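Local atomic coordinates of oxidized polyvinyl alcohol hydrolase (Sphingopyxis, PDB entry 3WLA), a protein that hydrolyses beta-diketones such as 4,6-nonanedione and cleaves oxidized polyvinyl alcohol in the second step of polyvinyl alcohol degradation. Residues T56-W62 with P94-A98; D134-L138 with M167-A171; E188-T192 with A263-F268; F201-R205 with L253-P259. All blocks are in the same frame, centred on the assembly; numbering follows the deposited sequence.

Contact 1 (T56-W62 with P94-A98). With SO4 (sulfate ion), chain D.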
# COMPACT_ATOMS: atom_id res chain seq x y z
N THR A 56 -1.22 -6.78 9.56
CA THR A 56 -0.75 -7.05 10.91
C THR A 56 -0.58 -8.52 11.28
O THR A 56 0.39 -8.88 12.01
CB THR A 56 -1.75 -6.49 11.95
OG1 THR A 56 -2.02 -5.10 11.66
CG2 THR A 56 -1.21 -6.76 13.41
N VAL A 57 -1.47 -9.37 10.78
CA VAL A 57 -1.42 -10.78 11.19
C VAL A 57 -1.14 -11.86 10.15
O VAL A 57 -1.05 -13.04 10.49
CB VAL A 57 -2.68 -11.16 11.99
CG1 VAL A 57 -2.85 -10.15 13.17
CG2 VAL A 57 -3.90 -11.16 11.11
N GLU A 58 -0.97 -11.50 8.88
CA GLU A 58 -0.70 -12.55 7.88
C GLU A 58 0.78 -12.58 7.53
O GLU A 58 1.46 -11.54 7.48
CB GLU A 58 -1.52 -12.31 6.62
CG GLU A 58 -3.03 -12.34 6.90
CD GLU A 58 -3.83 -11.95 5.66
OE1 GLU A 58 -3.74 -10.76 5.29
OE2 GLU A 58 -4.49 -12.84 5.07
N ALA A 59 1.30 -13.77 7.26
CA ALA A 59 2.73 -13.92 6.93
C ALA A 59 2.93 -13.54 5.47
O ALA A 59 2.02 -13.79 4.66
CB ALA A 59 3.16 -15.43 7.09
N THR A 60 4.13 -13.05 5.13
CA THR A 60 4.44 -12.71 3.73
C THR A 60 4.20 -13.91 2.80
O THR A 60 3.62 -13.75 1.69
CB THR A 60 5.89 -12.20 3.61
OG1 THR A 60 5.95 -10.90 4.23
CG2 THR A 60 6.38 -12.08 2.09
N ASN A 61 4.61 -15.10 3.22
CA ASN A 61 4.39 -16.26 2.37
C ASN A 61 2.89 -16.59 2.17
O ASN A 61 2.54 -17.14 1.14
CB ASN A 61 5.15 -17.47 2.89
CG ASN A 61 6.60 -17.44 2.47
OD1 ASN A 61 7.00 -16.69 1.58
ND2 ASN A 61 7.40 -18.30 3.10
N TRP A 62 2.04 -16.30 3.15
CA TRP A 62 0.62 -16.53 2.96
C TRP A 62 0.11 -15.62 1.86
O TRP A 62 -0.59 -16.09 0.99
CB TRP A 62 -0.20 -16.22 4.20
CG TRP A 62 0.20 -16.99 5.42
CD1 TRP A 62 1.18 -17.95 5.51
CD2 TRP A 62 -0.34 -16.82 6.72
NE1 TRP A 62 1.28 -18.37 6.82
CE2 TRP A 62 0.36 -17.69 7.58
CE3 TRP A 62 -1.36 -16.01 7.26
CZ2 TRP A 62 0.08 -17.78 8.95
CZ3 TRP A 62 -1.65 -16.10 8.64
CH2 TRP A 62 -0.93 -16.97 9.46
N PRO A 94 9.62 -15.06 6.68
CA PRO A 94 8.44 -14.87 5.81
C PRO A 94 7.24 -15.67 6.17
O PRO A 94 6.16 -15.48 5.62
CB PRO A 94 8.97 -15.21 4.42
CG PRO A 94 9.99 -16.35 4.71
CD PRO A 94 10.64 -15.92 6.05
N ASN A 95 7.43 -16.60 7.10
CA ASN A 95 6.36 -17.44 7.60
C ASN A 95 5.76 -16.93 8.91
O ASN A 95 4.85 -17.55 9.45
CB ASN A 95 6.92 -18.88 7.76
CG ASN A 95 7.22 -19.48 6.40
OD1 ASN A 95 6.36 -19.46 5.53
ND2 ASN A 95 8.44 -19.96 6.18
N LEU A 96 6.28 -15.83 9.44
CA LEU A 96 5.74 -15.29 10.67
C LEU A 96 4.49 -14.45 10.33
O LEU A 96 4.58 -13.49 9.55
CB LEU A 96 6.76 -14.38 11.37
CG LEU A 96 6.08 -13.81 12.62
CD1 LEU A 96 6.09 -14.91 13.75
CD2 LEU A 96 6.80 -12.57 13.07
N GLY A 97 3.40 -14.80 10.96
CA GLY A 97 2.10 -14.16 10.77
C GLY A 97 1.94 -12.88 11.60
O GLY A 97 1.97 -11.76 11.08
N ALA A 98 1.77 -13.04 12.90
CA ALA A 98 1.59 -11.88 13.74
C ALA A 98 2.81 -11.62 14.65
O ALA A 98 3.56 -10.67 14.40
CB ALA A 98 0.28 -12.03 14.56
S SO4 D . -4.61 -7.38 9.46
O1 SO4 D . -3.91 -6.09 9.45
O2 SO4 D . -3.65 -8.47 9.14
O3 SO4 D . -5.10 -7.65 10.79
O4 SO4 D . -5.73 -7.42 8.52
O HOH W 1 6.17 -12.67 7.72
O HOH W 2 3.39 -19.67 8.92
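N61 grips the 94-98 loop with two direct hydrogen bonds. Its backbone N gives a nearly straight bond to P94 O (2.9 Å, 170° at the hydrogen), and its amide ND2 reaches N95 OD1, also at 2.9 Å. The second acceptor is approached from above its carbonyl plane, while N95 OD1 lies close to the plane of the N61 amide; the two amide planes are turned 62° apart. With CG beside its own backbone N (chi1 -82°), the N61 side chain also runs alongside the P94 ring.

Water bridges add two links: one water donates to L96 O and accepts weakly from T60 N, and another joins W62 NE1 to N95 O. Close packing is largely backbone-made, with A59 CA 3.2 Å from L96 O in a CA-H...O contact; V57 CG1 meets A98 CB at 3.9 Å.

At the far end a sulfate, probably from the crystallisation liquor, takes bonds from T56 N (2.8 Å to O1), T56 OG1 and V57 N (2.9 Å to O2), and also bonds S162 OG; T56 OG1 is hydrogen-bonded to W111 NE1 as well. Backbone N-H groups that hold an anion beside the probable nucleophile S162 are consistent with an oxyanion hole.

Contact 2 (D134-L138 with M167-A171)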
# COMPACT_ATOMS: atom_id res chain seq x y z
N ASP A 134 10.92 2.26 6.07
CA ASP A 134 10.23 1.34 5.17
C ASP A 134 10.02 1.91 3.78
O ASP A 134 10.14 1.21 2.77
CB ASP A 134 8.90 0.86 5.77
CG ASP A 134 9.11 -0.18 6.85
OD1 ASP A 134 10.11 -0.92 6.77
OD2 ASP A 134 8.27 -0.30 7.76
N VAL A 135 9.71 3.19 3.69
CA VAL A 135 9.55 3.74 2.35
C VAL A 135 10.87 3.58 1.56
O VAL A 135 10.85 3.28 0.37
CB VAL A 135 9.17 5.24 2.38
CG1 VAL A 135 9.26 5.83 0.95
CG2 VAL A 135 7.74 5.43 2.91
N ARG A 136 12.01 3.76 2.23
CA ARG A 136 13.31 3.68 1.55
C ARG A 136 13.68 2.25 1.19
O ARG A 136 14.26 2.00 0.13
CB ARG A 136 14.40 4.33 2.41
CG ARG A 136 14.36 5.89 2.31
CD ARG A 136 15.39 6.58 3.19
NE ARG A 136 15.27 6.29 4.62
CZ ARG A 136 14.70 7.13 5.49
NH1 ARG A 136 14.18 8.30 5.08
NH2 ARG A 136 14.66 6.79 6.77
N PHE A 137 13.35 1.34 2.09
CA PHE A 137 13.61 -0.07 1.85
C PHE A 137 12.88 -0.56 0.61
O PHE A 137 13.50 -1.18 -0.31
CB PHE A 137 13.17 -0.90 3.04
CG PHE A 137 13.19 -2.38 2.77
CD1 PHE A 137 14.33 -2.98 2.21
CD2 PHE A 137 12.08 -3.20 3.08
CE1 PHE A 137 14.40 -4.36 1.96
CE2 PHE A 137 12.14 -4.59 2.83
CZ PHE A 137 13.30 -5.16 2.27
N LEU A 138 11.56 -0.30 0.55
CA LEU A 138 10.77 -0.75 -0.57
C LEU A 138 11.40 -0.27 -1.88
O LEU A 138 11.53 -1.05 -2.81
CB LEU A 138 9.30 -0.25 -0.45
CG LEU A 138 8.63 -0.81 0.82
CD1 LEU A 138 7.38 -0.05 1.06
CD2 LEU A 138 8.43 -2.36 0.78
N MET A 167 0.81 1.46 4.50
CA MET A 167 2.19 1.61 4.04
C MET A 167 2.19 1.95 2.56
O MET A 167 3.04 2.74 2.13
CB MET A 167 2.97 0.30 4.26
CG MET A 167 4.44 0.39 3.85
SD MET A 167 5.23 1.41 5.10
CE MET A 167 6.09 2.57 4.11
N THR A 168 1.27 1.38 1.77
CA THR A 168 1.19 1.72 0.35
C THR A 168 0.87 3.25 0.23
O THR A 168 1.53 3.98 -0.52
CB THR A 168 0.10 0.89 -0.39
OG1 THR A 168 0.49 -0.52 -0.37
CG2 THR A 168 -0.03 1.36 -1.88
N ASN A 169 -0.18 3.70 0.96
CA ASN A 169 -0.53 5.14 0.94
C ASN A 169 0.71 5.95 1.31
O ASN A 169 1.01 6.96 0.66
CB ASN A 169 -1.61 5.51 1.99
CG ASN A 169 -3.03 5.13 1.58
OD1 ASN A 169 -3.36 5.02 0.41
ND2 ASN A 169 -3.89 4.96 2.58
N ARG A 170 1.42 5.57 2.38
CA ARG A 170 2.59 6.41 2.74
C ARG A 170 3.66 6.47 1.62
O ARG A 170 4.21 7.54 1.28
CB ARG A 170 3.26 5.94 4.04
CG ARG A 170 4.40 6.93 4.46
CD ARG A 170 5.11 6.47 5.75
NE ARG A 170 6.05 7.47 6.30
CZ ARG A 170 5.67 8.55 6.97
NH1 ARG A 170 4.37 8.79 7.18
NH2 ARG A 170 6.60 9.39 7.47
N ALA A 171 3.96 5.32 1.03
CA ALA A 171 5.00 5.30 -0.03
C ALA A 171 4.56 6.09 -1.26
O ALA A 171 5.41 6.75 -1.92
CB ALA A 171 5.33 3.84 -0.41
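The methyl end of M167 is wedged against helix 133-145, where M167 CE comes within 3.5 Å of V135 CG2 and 3.7 Å of D134 CB. M167 CG stands anti to its backbone N (chi1 -178°), and the chain then bends at chi2 and chi3, which brings CE against V135 CG2 and leaves CG beside L138 CD1. There L138 CD1 lies 4.1 Å from M167 CG, the end of the leucine against the middle of the methionine chain.

V135 sends a single branch, CG2, into the contact. Beyond M167 this methyl lies 4.0 Å from R170 CG and the same distance from A171 CA, and the R170 chain passes it at about a right angle. An alanine in place of this methionine is likely to leave V135 CG2 and D134 CB without their methyl neighbour and to open a gap between the helices.

The next shell fixes the polar ends that border this apolar core. D134 bonds N115 N and forms a salt bridge with R33; R170, extended from CG to NE, gives bonds to the carbonyls of A131, D130 and Y127. M53 of strand 47-53 touches both L138 and M167.

The short helix axes approach to 10.1 Å and cross at -82°, nearly perpendicular. M167 touches residues of what is probably the nucleophile elbow round S162, consistent with the helix that follows the nucleophile in an alpha/beta-hydrolase fold.

Contact 3 (E188-T192 with A263-F268)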
# COMPACT_ATOMS: atom_id res chain seq x y z
N GLU A 188 -5.13 2.67 6.39
CA GLU A 188 -5.48 3.78 7.25
C GLU A 188 -5.01 5.09 6.60
O GLU A 188 -4.18 5.09 5.71
CB GLU A 188 -4.78 3.67 8.58
CG GLU A 188 -5.67 3.26 9.77
CD GLU A 188 -6.63 4.37 10.27
OE1 GLU A 188 -6.50 5.57 9.83
OE2 GLU A 188 -7.52 4.02 11.08
N TRP A 189 -5.54 6.20 7.09
CA TRP A 189 -5.13 7.53 6.61
C TRP A 189 -4.64 8.35 7.82
O TRP A 189 -3.92 9.39 7.68
CB TRP A 189 -6.31 8.24 5.91
CG TRP A 189 -5.90 9.51 5.20
CD1 TRP A 189 -6.17 10.81 5.58
CD2 TRP A 189 -5.22 9.59 3.96
NE1 TRP A 189 -5.69 11.68 4.63
CE2 TRP A 189 -5.10 10.95 3.63
CE3 TRP A 189 -4.70 8.63 3.09
CZ2 TRP A 189 -4.49 11.38 2.45
CZ3 TRP A 189 -4.08 9.05 1.90
CH2 TRP A 189 -3.98 10.41 1.60
N TYR A 190 -4.98 7.84 9.01
CA TYR A 190 -4.69 8.49 10.29
C TYR A 190 -5.10 9.95 10.13
O TYR A 190 -4.30 10.85 10.26
CB TYR A 190 -3.20 8.41 10.63
CG TYR A 190 -2.67 7.00 10.68
CD1 TYR A 190 -3.28 6.02 11.47
CD2 TYR A 190 -1.50 6.65 9.96
CE1 TYR A 190 -2.73 4.72 11.54
CE2 TYR A 190 -0.96 5.36 10.04
CZ TYR A 190 -1.57 4.41 10.83
OH TYR A 190 -0.98 3.18 10.95
N SER A 191 -6.36 10.19 9.81
CA SER A 191 -6.79 11.57 9.62
C SER A 191 -6.55 12.46 10.79
O SER A 191 -6.68 12.05 11.94
CB SER A 191 -8.26 11.61 9.24
OG SER A 191 -8.47 10.70 8.21
N THR A 192 -6.15 13.70 10.50
CA THR A 192 -5.92 14.68 11.55
C THR A 192 -6.69 15.97 11.21
O THR A 192 -7.31 16.09 10.15
CB THR A 192 -4.47 15.10 11.64
OG1 THR A 192 -4.13 15.84 10.46
CG2 THR A 192 -3.58 13.91 11.76
N ALA A 263 -11.24 9.46 2.69
CA ALA A 263 -10.24 10.50 2.78
C ALA A 263 -9.13 10.28 1.76
O ALA A 263 -8.73 11.22 1.08
CB ALA A 263 -9.68 10.53 4.16
N SER A 264 -8.61 9.06 1.65
CA SER A 264 -7.58 8.83 0.67
C SER A 264 -8.12 9.07 -0.72
O SER A 264 -7.45 9.71 -1.53
CB SER A 264 -6.98 7.40 0.79
OG SER A 264 -7.93 6.42 0.38
N SER A 265 -9.34 8.59 -1.03
CA SER A 265 -9.85 8.77 -2.38
C SER A 265 -9.98 10.27 -2.72
O SER A 265 -9.74 10.68 -3.86
CB SER A 265 -11.19 8.04 -2.62
OG SER A 265 -12.31 8.71 -2.06
N ASN A 266 -10.38 11.07 -1.74
CA ASN A 266 -10.57 12.50 -1.92
C ASN A 266 -9.26 13.20 -2.31
O ASN A 266 -9.21 14.00 -3.27
CB ASN A 266 -11.10 13.14 -0.64
CG ASN A 266 -12.58 12.81 -0.38
OD1 ASN A 266 -13.29 12.24 -1.22
ND2 ASN A 266 -13.04 13.20 0.80
N TYR A 267 -8.22 12.89 -1.56
CA TYR A 267 -6.91 13.47 -1.81
C TYR A 267 -6.32 13.12 -3.19
O TYR A 267 -5.94 14.02 -3.96
CB TYR A 267 -5.92 13.01 -0.73
CG TYR A 267 -4.53 13.46 -1.05
CD1 TYR A 267 -4.12 14.76 -0.74
CD2 TYR A 267 -3.65 12.63 -1.76
CE1 TYR A 267 -2.84 15.24 -1.13
CE2 TYR A 267 -2.37 13.09 -2.17
CZ TYR A 267 -1.97 14.39 -1.85
OH TYR A 267 -0.71 14.83 -2.23
N PHE A 268 -6.22 11.82 -3.50
CA PHE A 268 -5.67 11.40 -4.78
C PHE A 268 -6.53 11.87 -5.98
O PHE A 268 -6.03 12.14 -7.09
CB PHE A 268 -5.55 9.88 -4.81
CG PHE A 268 -4.46 9.36 -3.95
CD1 PHE A 268 -3.14 9.73 -4.16
CD2 PHE A 268 -4.75 8.43 -2.94
CE1 PHE A 268 -2.10 9.20 -3.42
CE2 PHE A 268 -3.70 7.88 -2.17
CZ PHE A 268 -2.38 8.27 -2.41
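W189 lays one face of its indole on the first turn of the 263-268 segment, and the two rings of the indole have different partners. Over the face of the five-membered ring sits the methyl of A263, with A263 CB 4.1 Å from the ring centroid. Over the six-membered ring it is the backbone that provides the CH-pi contact: S264 CA lies 3.8 Å from that centroid and 17° from the normal. S264 CB comes to 3.5 Å from W189 CE3.

One turn further on, Y267 approaches the outer part of the six-membered ring. Y267 CB is 3.8 Å from W189 CZ2, and the side chains cross at about a right angle; the two six-membered rings meet obliquely, with planes 43° apart. F268 adds a looser touch, its CE2 4.3 Å from W189 CZ3.

W189 reaches the helix because CG is anti to its backbone N (chi1 -171°). Its loop is braced by E188, whose OE1 accepts from both Y190 N (2.9 Å) and W189 N (3.0 Å). The polar atoms of the aromatics have partners beyond the contact: W189 NE1 bonds W216 O and Y267 OH bonds P226 O, while N169 and L173 of helix 163-174 also touch W189.

A buried tryptophan thus packs the loop after strand 181-185 on helix 257-269. CH-pi and apolar contact carry the joint, and backbone carbonyls satisfy the buried indole N-H and phenol hydroxyl.

Contact 4 (F201-R205 with L253-P259); sequences FQETR and LCSDYRP
F201 and R205, one turn apart on helix 201-210, meet the 253-259 segment in different ways. With CG anti to its backbone N (chi1 172°), F201 reaches over the strand: the C254 backbone and L253 O lie over one ring face, and D256 N is at the ring edge, 3.6 Å from F201 CE1. The L253 and F201 side chains cross at about a right angle, with L253 CG 3.7 Å from F201 CE2.

R205 takes a bent path at chi2 and chi3 that sets one guanidinium face against the end of the F201 ring, F201 CZ lying 3.8 Å above the guanidinium plane. R205 NH2 makes a salt bridge to D256 OD2 (3.0 Å, 175° at the hydrogen), in the guanidinium plane but on the anti side of the carboxylate. R205 NH1 is held by Q202 OE1 at 2.7 Å. A methionine in its place would probably leave D256 OD2 without its charged mate and Q202 OE1 without this donor.

D256 uses its other oxygen, OD1, to accept from R258 N (2.9 Å), capping the start of helix 257-269.

Helix 201-210 therefore packs on the strand-to-helix junction at D256. Strand 253-256 pairs with strand 244-246 through a classic beta bulge at C254 and S255 opposite W245, and Y257 stacks on H285.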
# COMPACT_ATOMS: atom_id res chain seq x y z
N PHE A 201 -10.35 8.25 17.97
CA PHE A 201 -11.05 7.53 16.93
C PHE A 201 -12.48 7.99 16.67
O PHE A 201 -12.85 8.27 15.54
CB PHE A 201 -11.09 6.04 17.28
CG PHE A 201 -11.95 5.22 16.37
CD1 PHE A 201 -11.60 5.02 15.04
CD2 PHE A 201 -13.11 4.63 16.86
CE1 PHE A 201 -12.39 4.23 14.20
CE2 PHE A 201 -13.91 3.84 16.05
CZ PHE A 201 -13.55 3.63 14.70
N GLN A 202 -13.30 8.06 17.72
CA GLN A 202 -14.71 8.40 17.56
C GLN A 202 -14.95 9.78 16.92
O GLN A 202 -15.77 9.93 16.01
CB GLN A 202 -15.42 8.30 18.92
CG GLN A 202 -16.73 7.52 18.88
CD GLN A 202 -16.53 6.03 18.54
OE1 GLN A 202 -17.20 5.49 17.62
NE2 GLN A 202 -15.62 5.35 19.28
N GLU A 203 -14.27 10.79 17.46
CA GLU A 203 -14.37 12.15 16.95
C GLU A 203 -13.85 12.14 15.50
O GLU A 203 -14.44 12.75 14.60
CB GLU A 203 -13.51 13.09 17.82
CG GLU A 203 -13.92 14.62 17.66
CD GLU A 203 -12.94 15.64 18.33
OE1 GLU A 203 -12.62 15.49 19.56
OE2 GLU A 203 -12.50 16.62 17.64
N THR A 204 -12.75 11.41 15.26
CA THR A 204 -12.17 11.36 13.92
C THR A 204 -13.16 10.81 12.95
O THR A 204 -13.30 11.37 11.86
CB THR A 204 -10.88 10.54 13.86
OG1 THR A 204 -9.88 11.21 14.61
CG2 THR A 204 -10.35 10.44 12.43
N ARG A 205 -13.89 9.75 13.33
CA ARG A 205 -14.91 9.15 12.44
C ARG A 205 -15.99 10.17 12.14
O ARG A 205 -16.50 10.27 11.02
CB ARG A 205 -15.62 7.95 13.09
CG ARG A 205 -15.36 6.65 12.47
CD ARG A 205 -16.51 5.67 12.56
NE ARG A 205 -16.94 5.37 13.91
CZ ARG A 205 -17.42 4.18 14.29
NH1 ARG A 205 -17.83 3.97 15.53
NH2 ARG A 205 -17.44 3.17 13.42
N LEU A 253 -12.81 -1.36 18.82
CA LEU A 253 -12.83 -0.88 17.47
C LEU A 253 -11.88 0.30 17.36
O LEU A 253 -12.11 1.35 17.95
CB LEU A 253 -14.24 -0.40 17.14
CG LEU A 253 -14.43 0.21 15.75
CD1 LEU A 253 -14.03 -0.80 14.61
CD2 LEU A 253 -15.90 0.56 15.65
N CYS A 254 -10.80 0.15 16.64
CA CYS A 254 -9.95 1.31 16.53
C CYS A 254 -9.67 1.85 15.12
O CYS A 254 -8.99 2.85 15.01
CB CYS A 254 -8.66 1.12 17.31
SG CYS A 254 -7.94 -0.47 17.10
N SER A 255 -10.11 1.17 14.06
CA SER A 255 -9.99 1.70 12.70
C SER A 255 -11.27 1.34 11.95
O SER A 255 -11.76 0.20 12.03
CB SER A 255 -8.84 1.08 11.91
OG SER A 255 -7.61 1.55 12.37
N ASP A 256 -11.82 2.32 11.23
CA ASP A 256 -13.00 2.09 10.42
C ASP A 256 -12.53 2.53 9.03
O ASP A 256 -12.22 3.69 8.81
CB ASP A 256 -14.11 3.00 10.92
CG ASP A 256 -15.36 2.93 10.06
OD1 ASP A 256 -15.36 2.48 8.91
OD2 ASP A 256 -16.38 3.38 10.57
N TYR A 257 -12.46 1.62 8.09
CA TYR A 257 -11.96 1.98 6.80
C TYR A 257 -12.90 2.72 5.89
O TYR A 257 -12.57 2.95 4.76
CB TYR A 257 -11.40 0.76 6.09
CG TYR A 257 -10.28 0.20 6.95
CD1 TYR A 257 -8.98 0.70 6.86
CD2 TYR A 257 -10.58 -0.74 7.97
CE1 TYR A 257 -7.98 0.29 7.78
CE2 TYR A 257 -9.60 -1.15 8.89
CZ TYR A 257 -8.31 -0.64 8.78
OH TYR A 257 -7.37 -1.08 9.67
N ARG A 258 -14.07 3.12 6.38
CA ARG A 258 -14.97 3.88 5.50
C ARG A 258 -14.37 5.29 5.42
O ARG A 258 -14.03 5.78 4.34
CB ARG A 258 -16.39 3.90 6.09
CG ARG A 258 -17.45 4.68 5.29
CD ARG A 258 -18.62 4.91 6.26
NE ARG A 258 -19.21 3.62 6.62
CZ ARG A 258 -20.03 2.97 5.81
NH1 ARG A 258 -20.36 3.52 4.64
NH2 ARG A 258 -20.45 1.75 6.09
N PRO A 259 -14.17 5.94 6.56
CA PRO A 259 -13.61 7.28 6.43
C PRO A 259 -12.19 7.29 5.89
O PRO A 259 -11.77 8.27 5.22
CB PRO A 259 -13.67 7.84 7.85
CG PRO A 259 -13.70 6.59 8.73
CD PRO A 259 -14.62 5.68 7.95

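From the N terminus, contact 1 closes first, tying the turn after strand 47-53 to the loop that follows strand 81-85. Contact 2 comes next in series and joins helices 133-145 and 163-174. Contact 3 opens in the loop after strand 181-185 and closes on helix 257-269; contact 4, from helix 201-210 to residues 253-259, is nested inside that loop and uses the same helix. Contacts 2 and 3 touch where N169 ND2 probably bonds E188 O, and contacts 3 and 4 where E188 OE2 probably bonds S255 OG. E188 thus connects three contacts, while contact 1 stands about 26 Å, centre to centre, from contact 3.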